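Local coordinates for response regulator CheY-like protein (Mesorhizobium loti, PDB 3SNK) that probably serves as the CheY-like receiver domain of a longer pilus assembly protein, which as a whole is thought to bind and hydrolyse ATP, at residues Val17-Ser22 with Ile62-Leu67; Ala38-Arg43 with Ala126-Asp131; Asp48-Gly53 with Gly70-Lys75; Thr58-Val63 with Ala83-Val88; Leu90-Asp95 with Met108-Trp113. All coordinates share one frame; numbering follows the deposited sequence.

Interaction 1: residues Val17-Ser22 with Ile62-Leu67; sequences VALFSS and IVILDL
Leu19 lays its CD1 methyl against CG2 of Ile64, 3.7 Å away, where two neighbouring strands run side by side in the five-stranded parallel sheet of the CheY-like, flavodoxin-type fold. Four backbone hydrogen bonds join residues 17-20 to 62-66. Ala18 gives its N-H to Ile62 O and takes one from Ile64 N, and Phe20 does the same with Ile64 O and Asp66 N. Side chains alternate between the two faces of the strand pair, both buried, and beta-branched valine and isoleucine suit extended strands. On the face of Leu19, Val17 CG1 meets Ile64 CD1 at 3.9 Å. On the other, the edge of the Phe20 ring receives Val63 CG1, 3.9 Å from CD2, while Phe20 CB rests on Leu65 CD1. Chemistry changes at the carboxyl end. Asp66 holds CG anti to the backbone N (chi1 177°), beside the carbonyl carbon, and its OD2 accepts a short 2.5 Å bond from Ser21 OG and pairs with Lys116. That position, near the carboxyl end of strand 62-68, is where receivers usually carry their phosphoacceptor aspartate, and the lysine pairing is consistent with this. An alanine here would probably leave Ser21 OG and Lys116 NZ without their shared carboxylate. Ser21 OG meets OD2 on its anti lone pair, away from OD1; a water that accepts from Ser22 N donates weakly to the same Asp66 OD2, 2.9 Å away.

Interaction 2: residues Ala38-Arg43 with Ala126-Asp131; sequences AIYDVR and AVTFHD
Tyr40 and Val127 reach toward each other tip to tip, CZ of the ring lying 3.4 Å from the CG1 methyl of the valine. The contact joins edge strand 40-45 of the flavodoxin-type sheet to the end of the C-terminal helix 120-129. Tyr40 places CG anti to its carbonyl carbon, beside the backbone N (chi1 -60°), and the long ring then carries the hydroxyl across to the helix end. There OH makes a weak hydrogen bond of 2.9 Å to Asp131 OD1, which lies near the plane of the ring at its edge, with the carboxylate turned 86° from that plane. A tyrosine suits the place because its ring can be buried while its phenol reaches polar company. Ile39 takes a rarer conformation, with CG1 between the backbone N and the carbonyl carbon (chi1 64°). This sets CG1 over one face of the Tyr40 ring, 3.6 Å above the plane and offset toward the rim. A phenylalanine in place of Tyr40 would probably leave Asp131 OD1 without its phenol donor and open a small gap beside Thr128 CG2. Helix 24-36 shares the site, Leu34 touching Val127, and Lys15 makes a long, weak ion pair with Asp131 OD1. Thr128 turns its OG1 back to Leu124 O within the helix, while its CG2 methyl stands 3.7 Å from Tyr40 OH.

Interaction 3: residues Asp48-Gly53 with Gly70-Lys75; sequences DDFLKG and GDLLGK
Leu72 slides past Asp48 in the opposite direction, bringing its CD1 methyl to 3.3 Å from the carboxylate atom OD1. The same leucine spreads its two methyls over two neighbours: CD1 lies 4.3 Å from Leu51 CD1, and CD2 is equally far from CD2 of the Phe50 ring. Its CG is anti to the backbone N (chi1 -165°), and the forked tip beyond it suits a residue that must touch several apolar partners at once. Farther out, Lys75 crosses Asp48 at about a right angle, and its NZ stands 3.9 Å from Asp48 OD2. That makes a long salt bridge, loose enough that the attraction is likely to be modest between two exposed side chains. The lysine chain is bent at chi2 and chi4, which brings its ammonium group round to the carboxylate.

The next shell fixes the backbones. Residues 48-52 belong to a 3-10 segment that begins earlier, with Leu51 N bonded to Asp48 O, and a second one at 72-74 is closed by Lys75 N bonding Leu72 O at 3.1 Å. Gly70 precedes this second turn with a positive phi of 90°, and a CB there would collide with its own preceding carbonyl and crowd Leu73 CD1. Phe50 is held in turn by Trp85, which stacks on its ring and donates NE1 to its carbonyl oxygen. The two 3-10 segments follow strands 40-45 and 62-68 of the flavodoxin-type receiver sheet and pack against the face that carries Leu65: Phe50 and Leu72 rest on that residue, while Ile78 of helix 78-82 touches Phe50, Leu51 and Leu72.

Interaction 4: residues Thr58-Val63 with Ala83-Val88; sequences TRPGIV and ALWATV
Val63 sets its CG2 methyl over one face of the Trp85 indole, 3.9 Å from the centroid of the six-membered ring and 30° off the ring normal. This is a CH-pi contact, displaced toward the rim, and the closest ring atom is CE3 at 3.5 Å. The two side chains cross at about a right angle. Val63 CG2 lies anti to the carbonyl carbon, beside the backbone N.

Pro60 approaches the indole from a different direction. Its CB lies at the ring edge, near the plane, 4.0 Å from CZ3, so the indole has one valine methyl over a face and a proline at its border. Val88 closes the group by using both branches: CG1 lies 4.0 Å from Pro60 CG, and CG2 meets Val63 CG2 at 3.7 Å. The same CG1 also lies 3.6 Å from the carbonyl oxygen of Pro60. A valine fits here because its compact fork fills the angle between proline and strand without a long chain to fold away.

The backbone brings Trp85 and Val88 to this side together, in a type II' beta turn whose second residue, Ala86, has the positive phi more often met in glycine. The indole NE1 is bonded to Phe50 O, which helps fix the rotation of the ring, and the Phe20 ring also meets the indole. The contact packs the turn that leads into strand 90-94 against the start of strand 62-68; the two strands are joined through helix 78-82 in a beta-alpha-beta crossover typical of the flavodoxin-type receiver fold.

Interaction 5: residues Leu90-Asp95 with Met108-Trp113; sequences LIAVSD and MNASDW
Leu90 and Ala92 are tied to residues 111-112 by two backbone hydrogen bonds. Ser111 N donates to Leu90 O at 2.8 Å and 145°, a somewhat bent bond, and Ala92 N donates to Asp112 O at the same length but straighter, 161°. A water extends this polar seam, accepting from Leu90 N at 2.9 Å and donating to Asn109 O. Arg82 adds to the grip, bonding the carbonyl oxygens of Met108 and Asn109.

Among side chains the polar contacts lie beside Ile91. Ser111 OG sits between its backbone N and carbonyl carbon, and from there donates to Asp112 OD2 at 2.7 Å, meeting the carboxylate 52° out of its plane. His130 NE2 bonds the same hydroxyl. Ile91 and Asp112 point the same way, side by side, with Ile91 CG1 3.7 Å from OD2.

These strands, 90-94 and 112-115, are the parallel pair of a beta-alpha-beta unit whose connecting helix is 99-107. Asn109 leaves that helix with positive phi, a conformation asparagine tolerates well, and the chain then turns into the strand.

Apolar contacts complete the seam. Leu90 places CG anti to its backbone N, 4.0 Å from Ala110 CB, and its CD2 lies 4.1 Å from CE of Met108, a selenomethionine. The small side chains of Ala92 and Ala110 meet through CB atoms 4.0 Å apart, their size suiting a place beside the Trp113 ring, whose edge Ala110 CB meets near the plane.

Interactions 1 and 5 are strand pairings of the same parallel sheet and share backbone bonding: Val63 O accepts from Ile91 N, and Leu67 N donates to Val93 O. Interaction 1 is buried, its centre about 3 Å from that of the chain, while interaction 5 reaches the outermost strand 112-115 and is only partly buried; each has a bridging water and a polar end. Interaction 4 shares Ile62 and Val63 with interaction 1 but has no hydrogen bond between its segments, and its indole ties it to interaction 3. Interactions 2 and 3 lie on opposite sides of the chain's centre, partly buried, and add a long or weak polar link to Tyr40-Val127 packing in one and Leu72 with Phe50 and Leu51 in the other.

Interaction 1: residues Val17-Ser22 with Ile62-Leu67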
# COMPACT_ATOMS: atom_id res chain seq x y z
N VAL A 17 -0.22 -10.06 -0.93
CA VAL A 17 -0.55 -8.65 -0.73
C VAL A 17 0.10 -8.24 0.59
O VAL A 17 -0.16 -8.85 1.65
CB VAL A 17 -2.08 -8.37 -0.76
CG1 VAL A 17 -2.38 -6.88 -0.59
CG2 VAL A 17 -2.74 -8.90 -2.04
N ALA A 18 0.99 -7.23 0.53
CA ALA A 18 1.59 -6.66 1.73
C ALA A 18 0.85 -5.36 2.02
O ALA A 18 0.74 -4.51 1.15
CB ALA A 18 3.09 -6.44 1.56
N LEU A 19 0.20 -5.28 3.18
CA LEU A 19 -0.56 -4.11 3.62
C LEU A 19 0.18 -3.43 4.79
O LEU A 19 0.59 -4.12 5.74
CB LEU A 19 -1.98 -4.58 4.01
CG LEU A 19 -2.93 -3.58 4.65
CD1 LEU A 19 -3.29 -2.49 3.72
CD2 LEU A 19 -4.21 -4.28 5.09
N PHE A 20 0.39 -2.11 4.69
CA PHE A 20 1.09 -1.29 5.70
C PHE A 20 0.19 -0.16 6.09
O PHE A 20 -0.24 0.58 5.22
CB PHE A 20 2.45 -0.75 5.16
CG PHE A 20 3.40 -1.85 4.75
CD1 PHE A 20 4.14 -2.54 5.70
CD2 PHE A 20 3.49 -2.24 3.42
CE1 PHE A 20 4.94 -3.62 5.33
CE2 PHE A 20 4.34 -3.28 3.04
CZ PHE A 20 5.05 -3.97 4.00
N SER A 21 -0.14 -0.06 7.40
CA SER A 21 -1.06 0.95 7.94
C SER A 21 -0.94 1.09 9.44
O SER A 21 -0.72 0.09 10.12
CB SER A 21 -2.50 0.56 7.61
OG SER A 21 -3.44 1.53 8.04
N SER A 22 -1.14 2.31 9.97
CA SER A 22 -1.17 2.53 11.43
C SER A 22 -2.64 2.76 11.88
O SER A 22 -2.89 3.06 13.05
CB SER A 22 -0.27 3.70 11.83
OG SER A 22 1.11 3.37 11.74
N ILE A 62 1.45 -7.25 -4.69
CA ILE A 62 0.94 -5.89 -4.53
C ILE A 62 1.25 -5.39 -3.15
O ILE A 62 1.12 -6.15 -2.19
CB ILE A 62 -0.63 -5.82 -4.75
CG1 ILE A 62 -1.05 -6.30 -6.13
CG2 ILE A 62 -1.21 -4.43 -4.46
CD1 ILE A 62 -2.39 -6.97 -6.11
N VAL A 63 1.56 -4.11 -3.04
CA VAL A 63 1.75 -3.41 -1.78
C VAL A 63 0.63 -2.39 -1.62
O VAL A 63 0.30 -1.68 -2.58
CB VAL A 63 3.15 -2.76 -1.67
CG1 VAL A 63 3.26 -1.84 -0.46
CG2 VAL A 63 4.23 -3.82 -1.61
N ILE A 64 0.05 -2.30 -0.43
CA ILE A 64 -0.95 -1.28 -0.12
C ILE A 64 -0.37 -0.46 1.00
O ILE A 64 -0.05 -0.98 2.08
CB ILE A 64 -2.36 -1.81 0.19
CG1 ILE A 64 -2.91 -2.59 -1.02
CG2 ILE A 64 -3.31 -0.64 0.56
CD1 ILE A 64 -4.13 -3.42 -0.75
N LEU A 65 -0.14 0.81 0.71
CA LEU A 65 0.51 1.65 1.68
C LEU A 65 -0.44 2.76 2.14
O LEU A 65 -0.87 3.60 1.35
CB LEU A 65 1.83 2.21 1.12
CG LEU A 65 2.65 3.16 2.00
CD1 LEU A 65 3.17 2.46 3.27
CD2 LEU A 65 3.79 3.76 1.22
N ASP A 66 -0.82 2.69 3.42
CA ASP A 66 -1.67 3.71 4.03
C ASP A 66 -0.76 4.79 4.59
O ASP A 66 -0.14 4.59 5.63
CB ASP A 66 -2.56 3.11 5.14
CG ASP A 66 -3.44 4.11 5.89
OD1 ASP A 66 -3.62 5.25 5.38
OD2 ASP A 66 -4.00 3.73 6.96
N LEU A 67 -0.69 5.92 3.89
CA LEU A 67 0.13 7.07 4.25
C LEU A 67 -0.54 7.96 5.30
O LEU A 67 0.15 8.71 5.99
CB LEU A 67 0.45 7.88 2.99
CG LEU A 67 1.34 7.17 1.99
CD1 LEU A 67 1.19 7.77 0.63
CD2 LEU A 67 2.80 7.23 2.44
O HOH W 1 -2.22 5.10 8.73

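Interaction 2: residues Ala38-Arg43 with Ala126-Asp131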
# COMPACT_ATOMS: atom_id res chain seq x y z
N ALA A 38 -10.77 -14.47 -1.82
CA ALA A 38 -10.08 -15.76 -1.71
C ALA A 38 -8.81 -15.92 -2.58
O ALA A 38 -7.99 -16.79 -2.27
CB ALA A 38 -11.04 -16.90 -2.04
N ILE A 39 -8.62 -15.10 -3.62
CA ILE A 39 -7.44 -15.21 -4.51
C ILE A 39 -6.22 -14.40 -4.00
O ILE A 39 -5.25 -14.22 -4.74
CB ILE A 39 -7.81 -14.82 -5.97
CG1 ILE A 39 -8.23 -13.32 -6.06
CG2 ILE A 39 -8.89 -15.77 -6.52
CD1 ILE A 39 -8.54 -12.74 -7.45
N TYR A 40 -6.26 -13.92 -2.74
CA TYR A 40 -5.16 -13.11 -2.19
C TYR A 40 -4.65 -13.62 -0.84
O TYR A 40 -5.44 -13.96 0.04
CB TYR A 40 -5.61 -11.63 -2.07
CG TYR A 40 -6.01 -11.01 -3.39
CD1 TYR A 40 -5.10 -10.89 -4.44
CD2 TYR A 40 -7.31 -10.55 -3.60
CE1 TYR A 40 -5.47 -10.35 -5.66
CE2 TYR A 40 -7.69 -9.99 -4.82
CZ TYR A 40 -6.77 -9.91 -5.85
OH TYR A 40 -7.11 -9.34 -7.06
N ASP A 41 -3.32 -13.70 -0.70
CA ASP A 41 -2.61 -14.09 0.53
C ASP A 41 -2.14 -12.76 1.16
O ASP A 41 -1.08 -12.24 0.79
CB ASP A 41 -1.44 -15.07 0.22
CG ASP A 41 -0.68 -15.58 1.43
OD1 ASP A 41 -1.32 -16.08 2.38
OD2 ASP A 41 0.58 -15.54 1.40
N VAL A 42 -2.97 -12.18 2.04
CA VAL A 42 -2.77 -10.84 2.60
C VAL A 42 -2.01 -10.82 3.96
O VAL A 42 -2.50 -11.34 4.94
CB VAL A 42 -4.13 -10.12 2.72
CG1 VAL A 42 -3.95 -8.70 3.22
CG2 VAL A 42 -4.86 -10.13 1.39
N ARG A 43 -0.84 -10.16 4.00
CA ARG A 43 -0.02 -9.95 5.21
C ARG A 43 -0.23 -8.49 5.63
O ARG A 43 -0.22 -7.60 4.78
CB ARG A 43 1.45 -10.29 4.90
CG ARG A 43 2.49 -9.74 5.89
CD ARG A 43 3.92 -10.18 5.58
NE ARG A 43 4.32 -10.01 4.17
CZ ARG A 43 5.00 -8.97 3.69
NH1 ARG A 43 5.35 -7.97 4.48
NH2 ARG A 43 5.34 -8.93 2.40
N ALA A 126 -8.63 -1.33 -8.07
CA ALA A 126 -7.19 -1.12 -8.05
C ALA A 126 -6.42 -2.44 -7.94
O ALA A 126 -5.48 -2.65 -8.70
CB ALA A 126 -6.82 -0.19 -6.90
N VAL A 127 -6.85 -3.35 -7.07
CA VAL A 127 -6.15 -4.63 -6.88
C VAL A 127 -6.35 -5.58 -8.09
O VAL A 127 -5.37 -6.18 -8.55
CB VAL A 127 -6.55 -5.29 -5.53
CG1 VAL A 127 -5.88 -6.65 -5.35
CG2 VAL A 127 -6.18 -4.39 -4.36
N THR A 128 -7.60 -5.73 -8.60
CA THR A 128 -7.91 -6.65 -9.70
C THR A 128 -7.35 -6.20 -11.03
O THR A 128 -7.14 -7.06 -11.89
CB THR A 128 -9.42 -6.93 -9.83
OG1 THR A 128 -10.10 -5.71 -10.12
CG2 THR A 128 -10.00 -7.65 -8.60
N PHE A 129 -7.09 -4.89 -11.20
CA PHE A 129 -6.46 -4.34 -12.41
C PHE A 129 -5.08 -4.98 -12.65
O PHE A 129 -4.67 -5.14 -13.80
CB PHE A 129 -6.32 -2.81 -12.30
CG PHE A 129 -5.62 -2.15 -13.47
CD1 PHE A 129 -6.32 -1.82 -14.62
CD2 PHE A 129 -4.26 -1.88 -13.42
CE1 PHE A 129 -5.67 -1.24 -15.72
CE2 PHE A 129 -3.60 -1.30 -14.52
CZ PHE A 129 -4.32 -0.99 -15.66
N HIS A 130 -4.36 -5.32 -11.57
CA HIS A 130 -3.03 -5.92 -11.68
C HIS A 130 -3.08 -7.46 -11.77
O HIS A 130 -2.02 -8.10 -11.80
CB HIS A 130 -2.14 -5.45 -10.52
CG HIS A 130 -1.99 -3.96 -10.47
ND1 HIS A 130 -1.15 -3.28 -11.35
CD2 HIS A 130 -2.60 -3.06 -9.66
CE1 HIS A 130 -1.27 -2.00 -11.03
NE2 HIS A 130 -2.12 -1.82 -10.02
N ASP A 131 -4.30 -8.06 -11.85
CA ASP A 131 -4.47 -9.51 -11.95
C ASP A 131 -4.62 -9.93 -13.41
O ASP A 131 -3.65 -9.85 -14.16
CB ASP A 131 -5.67 -10.00 -11.12
CG ASP A 131 -5.32 -10.35 -9.68
OD1 ASP A 131 -4.85 -9.44 -8.94
OD2 ASP A 131 -5.51 -11.52 -9.28

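Interaction 3: residues Asp48-Gly53 with Gly70-Lys75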
# COMPACT_ATOMS: atom_id res chain seq x y z
N ASP A 48 5.53 1.98 9.11
CA ASP A 48 6.99 2.06 9.04
C ASP A 48 7.68 0.73 8.63
O ASP A 48 8.85 0.80 8.24
CB ASP A 48 7.57 2.60 10.35
CG ASP A 48 7.19 4.05 10.66
OD1 ASP A 48 6.66 4.73 9.74
OD2 ASP A 48 7.44 4.50 11.80
N ASP A 49 6.98 -0.43 8.65
CA ASP A 49 7.54 -1.74 8.24
C ASP A 49 7.79 -1.78 6.72
O ASP A 49 8.53 -2.64 6.23
CB ASP A 49 6.67 -2.92 8.67
CG ASP A 49 6.93 -3.39 10.11
OD1 ASP A 49 7.05 -2.52 11.01
OD2 ASP A 49 6.98 -4.62 10.33
N PHE A 50 7.18 -0.83 5.99
CA PHE A 50 7.36 -0.69 4.56
C PHE A 50 8.84 -0.38 4.25
O PHE A 50 9.38 -0.88 3.26
CB PHE A 50 6.44 0.41 4.03
CG PHE A 50 6.69 0.80 2.60
CD1 PHE A 50 6.10 0.09 1.56
CD2 PHE A 50 7.53 1.87 2.29
CE1 PHE A 50 6.33 0.46 0.22
CE2 PHE A 50 7.77 2.22 0.95
CZ PHE A 50 7.18 1.51 -0.07
N LEU A 51 9.49 0.43 5.12
CA LEU A 51 10.88 0.87 4.97
C LEU A 51 11.87 -0.28 4.98
O LEU A 51 12.99 -0.12 4.49
CB LEU A 51 11.25 1.86 6.08
CG LEU A 51 10.47 3.18 6.13
CD1 LEU A 51 10.80 3.95 7.39
CD2 LEU A 51 10.76 4.05 4.90
N LYS A 52 11.47 -1.44 5.53
CA LYS A 52 12.32 -2.62 5.64
C LYS A 52 12.42 -3.40 4.34
O LYS A 52 13.33 -4.20 4.17
CB LYS A 52 11.80 -3.54 6.76
CG LYS A 52 12.07 -3.03 8.17
CD LYS A 52 11.18 -3.77 9.16
CE LYS A 52 11.32 -3.28 10.58
NZ LYS A 52 10.61 -4.16 11.53
N GLY A 53 11.48 -3.17 3.43
CA GLY A 53 11.45 -3.89 2.16
C GLY A 53 10.82 -5.26 2.33
O GLY A 53 10.42 -5.64 3.44
N GLY A 70 0.25 11.56 5.69
CA GLY A 70 1.47 11.64 4.88
C GLY A 70 2.77 11.81 5.64
O GLY A 70 3.75 12.30 5.08
N ASP A 71 2.80 11.36 6.91
CA ASP A 71 3.96 11.44 7.79
C ASP A 71 5.17 10.68 7.18
O ASP A 71 6.29 11.19 7.21
CB ASP A 71 3.62 10.88 9.20
CG ASP A 71 2.30 11.35 9.81
OD1 ASP A 71 1.21 10.87 9.34
OD2 ASP A 71 2.34 12.12 10.80
N LEU A 72 4.92 9.48 6.61
CA LEU A 72 5.94 8.62 6.00
C LEU A 72 6.63 9.29 4.79
O LEU A 72 7.80 9.04 4.57
CB LEU A 72 5.32 7.27 5.60
CG LEU A 72 6.30 6.14 5.28
CD1 LEU A 72 6.94 5.59 6.55
CD2 LEU A 72 5.61 5.02 4.54
N LEU A 73 5.94 10.17 4.05
CA LEU A 73 6.48 10.85 2.87
C LEU A 73 7.58 11.85 3.21
O LEU A 73 8.34 12.25 2.32
CB LEU A 73 5.37 11.57 2.10
CG LEU A 73 4.26 10.68 1.54
CD1 LEU A 73 3.03 11.50 1.22
CD2 LEU A 73 4.72 9.88 0.30
N GLY A 74 7.66 12.24 4.48
CA GLY A 74 8.70 13.14 4.97
C GLY A 74 9.92 12.40 5.51
O GLY A 74 10.86 13.05 5.97
N LYS A 75 9.91 11.06 5.46
CA LYS A 75 11.03 10.25 5.93
C LYS A 75 12.16 10.27 4.88
O LYS A 75 11.89 10.07 3.70
CB LYS A 75 10.61 8.81 6.28
CG LYS A 75 10.64 8.53 7.78
CD LYS A 75 9.32 8.86 8.49
CE LYS A 75 9.44 8.81 9.99
NZ LYS A 75 9.64 7.42 10.50

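Interaction 4: residues Thr58-Val63 with Ala83-Val88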
# COMPACT_ATOMS: atom_id res chain seq x y z
N THR A 58 9.26 -14.25 1.24
CA THR A 58 8.05 -13.88 0.49
C THR A 58 8.31 -13.62 -1.01
O THR A 58 9.45 -13.59 -1.47
CB THR A 58 7.44 -12.60 1.10
OG1 THR A 58 8.31 -11.49 0.84
CG2 THR A 58 7.17 -12.73 2.59
N ARG A 59 7.20 -13.42 -1.75
CA ARG A 59 7.16 -13.06 -3.17
C ARG A 59 6.00 -12.05 -3.33
O ARG A 59 4.87 -12.46 -3.58
CB ARG A 59 7.01 -14.31 -4.06
N PRO A 60 6.22 -10.73 -3.05
CA PRO A 60 5.10 -9.77 -3.11
C PRO A 60 4.51 -9.61 -4.52
O PRO A 60 5.20 -9.72 -5.52
CB PRO A 60 5.70 -8.45 -2.62
CG PRO A 60 7.18 -8.59 -2.88
CD PRO A 60 7.49 -10.06 -2.70
N GLY A 61 3.20 -9.44 -4.54
CA GLY A 61 2.43 -9.21 -5.75
C GLY A 61 2.01 -7.76 -5.80
O GLY A 61 2.22 -7.10 -6.81
N ILE A 62 1.45 -7.25 -4.69
CA ILE A 62 0.94 -5.89 -4.53
C ILE A 62 1.25 -5.39 -3.15
O ILE A 62 1.12 -6.15 -2.19
CB ILE A 62 -0.63 -5.82 -4.75
CG1 ILE A 62 -1.05 -6.30 -6.13
CG2 ILE A 62 -1.21 -4.43 -4.46
CD1 ILE A 62 -2.39 -6.97 -6.11
N VAL A 63 1.56 -4.11 -3.04
CA VAL A 63 1.75 -3.41 -1.78
C VAL A 63 0.63 -2.39 -1.62
O VAL A 63 0.30 -1.68 -2.58
CB VAL A 63 3.15 -2.76 -1.67
CG1 VAL A 63 3.26 -1.84 -0.46
CG2 VAL A 63 4.23 -3.82 -1.61
N ALA A 83 12.12 1.34 -3.82
CA ALA A 83 12.92 0.51 -4.75
C ALA A 83 13.29 -0.84 -4.16
O ALA A 83 13.66 -1.73 -4.91
CB ALA A 83 14.18 1.26 -5.19
N LEU A 84 13.19 -1.03 -2.82
CA LEU A 84 13.44 -2.33 -2.19
C LEU A 84 12.37 -3.35 -2.62
O LEU A 84 12.63 -4.56 -2.68
CB LEU A 84 13.45 -2.23 -0.64
CG LEU A 84 14.59 -1.44 0.01
CD1 LEU A 84 14.31 -1.19 1.49
CD2 LEU A 84 15.94 -2.15 -0.15
N TRP A 85 11.17 -2.83 -2.92
CA TRP A 85 9.99 -3.57 -3.37
C TRP A 85 10.00 -3.78 -4.89
O TRP A 85 9.08 -4.37 -5.43
CB TRP A 85 8.71 -2.82 -2.95
CG TRP A 85 8.53 -2.77 -1.47
CD1 TRP A 85 9.05 -1.84 -0.61
CD2 TRP A 85 8.00 -3.82 -0.65
NE1 TRP A 85 8.75 -2.18 0.68
CE2 TRP A 85 8.10 -3.39 0.69
CE3 TRP A 85 7.39 -5.06 -0.93
CZ2 TRP A 85 7.64 -4.17 1.75
CZ3 TRP A 85 6.90 -5.81 0.12
CH2 TRP A 85 7.03 -5.37 1.44
N ALA A 86 11.06 -3.32 -5.57
CA ALA A 86 11.27 -3.42 -7.01
C ALA A 86 10.03 -2.89 -7.75
O ALA A 86 9.52 -1.85 -7.35
CB ALA A 86 11.64 -4.86 -7.41
N THR A 87 9.54 -3.56 -8.79
CA THR A 87 8.41 -2.98 -9.52
C THR A 87 7.05 -3.61 -9.17
O THR A 87 6.15 -3.63 -10.01
CB THR A 87 8.66 -3.01 -11.04
OG1 THR A 87 9.15 -4.30 -11.43
CG2 THR A 87 9.59 -1.90 -11.50
N VAL A 88 6.87 -4.03 -7.91
CA VAL A 88 5.54 -4.53 -7.57
C VAL A 88 4.57 -3.30 -7.58
O VAL A 88 4.99 -2.20 -7.19
CB VAL A 88 5.47 -5.31 -6.22
CG1 VAL A 88 6.52 -6.41 -6.15
CG2 VAL A 88 5.58 -4.39 -5.03

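Interaction 5: residues Leu90-Asp95 with Met108-Trp113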
# COMPACT_ATOMS: atom_id res chain seq x y z
N LEU A 90 2.06 -0.56 -6.39
CA LEU A 90 1.89 0.09 -5.12
C LEU A 90 0.60 0.86 -5.13
O LEU A 90 0.35 1.66 -6.04
CB LEU A 90 3.11 1.00 -4.83
CG LEU A 90 3.00 2.01 -3.65
CD1 LEU A 90 2.90 1.29 -2.34
CD2 LEU A 90 4.25 2.92 -3.59
N ILE A 91 -0.26 0.57 -4.16
CA ILE A 91 -1.54 1.29 -4.06
C ILE A 91 -1.38 2.21 -2.89
O ILE A 91 -1.10 1.74 -1.78
CB ILE A 91 -2.78 0.37 -3.98
CG1 ILE A 91 -2.93 -0.41 -5.30
CG2 ILE A 91 -4.06 1.19 -3.70
CD1 ILE A 91 -3.81 -1.68 -5.20
N ALA A 92 -1.48 3.52 -3.14
CA ALA A 92 -1.32 4.49 -2.06
C ALA A 92 -2.68 4.97 -1.58
O ALA A 92 -3.55 5.28 -2.39
CB ALA A 92 -0.48 5.67 -2.51
N VAL A 93 -2.85 4.98 -0.25
CA VAL A 93 -4.06 5.47 0.40
C VAL A 93 -3.60 6.60 1.31
O VAL A 93 -2.68 6.44 2.11
CB VAL A 93 -4.86 4.37 1.16
CG1 VAL A 93 -6.20 4.92 1.66
CG2 VAL A 93 -5.08 3.14 0.29
N SER A 94 -4.24 7.75 1.17
CA SER A 94 -3.91 8.87 2.02
C SER A 94 -5.10 9.78 2.18
O SER A 94 -6.07 9.68 1.43
CB SER A 94 -2.74 9.66 1.41
OG SER A 94 -3.17 10.47 0.33
N ASP A 95 -4.98 10.70 3.13
CA ASP A 95 -5.93 11.81 3.29
C ASP A 95 -5.39 12.88 2.32
O ASP A 95 -4.56 12.54 1.48
CB ASP A 95 -5.98 12.26 4.76
CG ASP A 95 -6.63 11.23 5.68
OD1 ASP A 95 -7.87 11.02 5.56
OD2 ASP A 95 -5.90 10.65 6.52
N MSE A 108 7.36 8.03 -5.77
CA MSE A 108 7.12 6.68 -5.26
C MSE A 108 6.41 5.79 -6.27
O MSE A 108 6.32 4.60 -6.05
CB MSE A 108 6.39 6.70 -3.93
CG MSE A 108 7.38 6.99 -2.80
SE MSE A 108 6.31 7.10 -1.28
CE MSE A 108 6.39 5.16 -0.86
N ASN A 109 5.94 6.35 -7.39
CA ASN A 109 5.44 5.57 -8.51
C ASN A 109 4.36 4.54 -8.09
O ASN A 109 4.50 3.31 -8.29
CB ASN A 109 6.65 4.86 -9.21
CG ASN A 109 6.32 4.25 -10.54
OD1 ASN A 109 5.25 4.45 -11.10
ND2 ASN A 109 7.25 3.52 -11.11
N ALA A 110 3.28 5.06 -7.49
CA ALA A 110 2.12 4.28 -7.11
C ALA A 110 1.20 4.17 -8.31
O ALA A 110 1.13 5.11 -9.11
CB ALA A 110 1.41 4.94 -5.94
N SER A 111 0.53 3.02 -8.50
CA SER A 111 -0.37 2.85 -9.64
C SER A 111 -1.69 3.53 -9.35
O SER A 111 -2.31 4.08 -10.26
CB SER A 111 -0.60 1.37 -9.94
OG SER A 111 -1.35 0.74 -8.91
N ASP A 112 -2.11 3.52 -8.06
CA ASP A 112 -3.36 4.13 -7.68
C ASP A 112 -3.20 5.02 -6.44
O ASP A 112 -2.47 4.68 -5.52
CB ASP A 112 -4.45 3.05 -7.45
CG ASP A 112 -4.66 2.08 -8.61
OD1 ASP A 112 -5.42 2.42 -9.54
OD2 ASP A 112 -4.07 0.98 -8.59
N TRP A 113 -3.90 6.16 -6.43
CA TRP A 113 -3.96 7.10 -5.31
C TRP A 113 -5.39 7.13 -4.74
O TRP A 113 -6.23 7.87 -5.24
CB TRP A 113 -3.56 8.50 -5.75
CG TRP A 113 -2.13 8.75 -6.15
CD1 TRP A 113 -1.11 7.84 -6.24
CD2 TRP A 113 -1.61 10.00 -6.59
NE1 TRP A 113 0.02 8.46 -6.71
CE2 TRP A 113 -0.25 9.79 -6.92
CE3 TRP A 113 -2.15 11.29 -6.70
CZ2 TRP A 113 0.59 10.84 -7.33
CZ3 TRP A 113 -1.32 12.32 -7.13
CH2 TRP A 113 0.02 12.09 -7.45
O HOH W 2 2.90 1.02 -8.62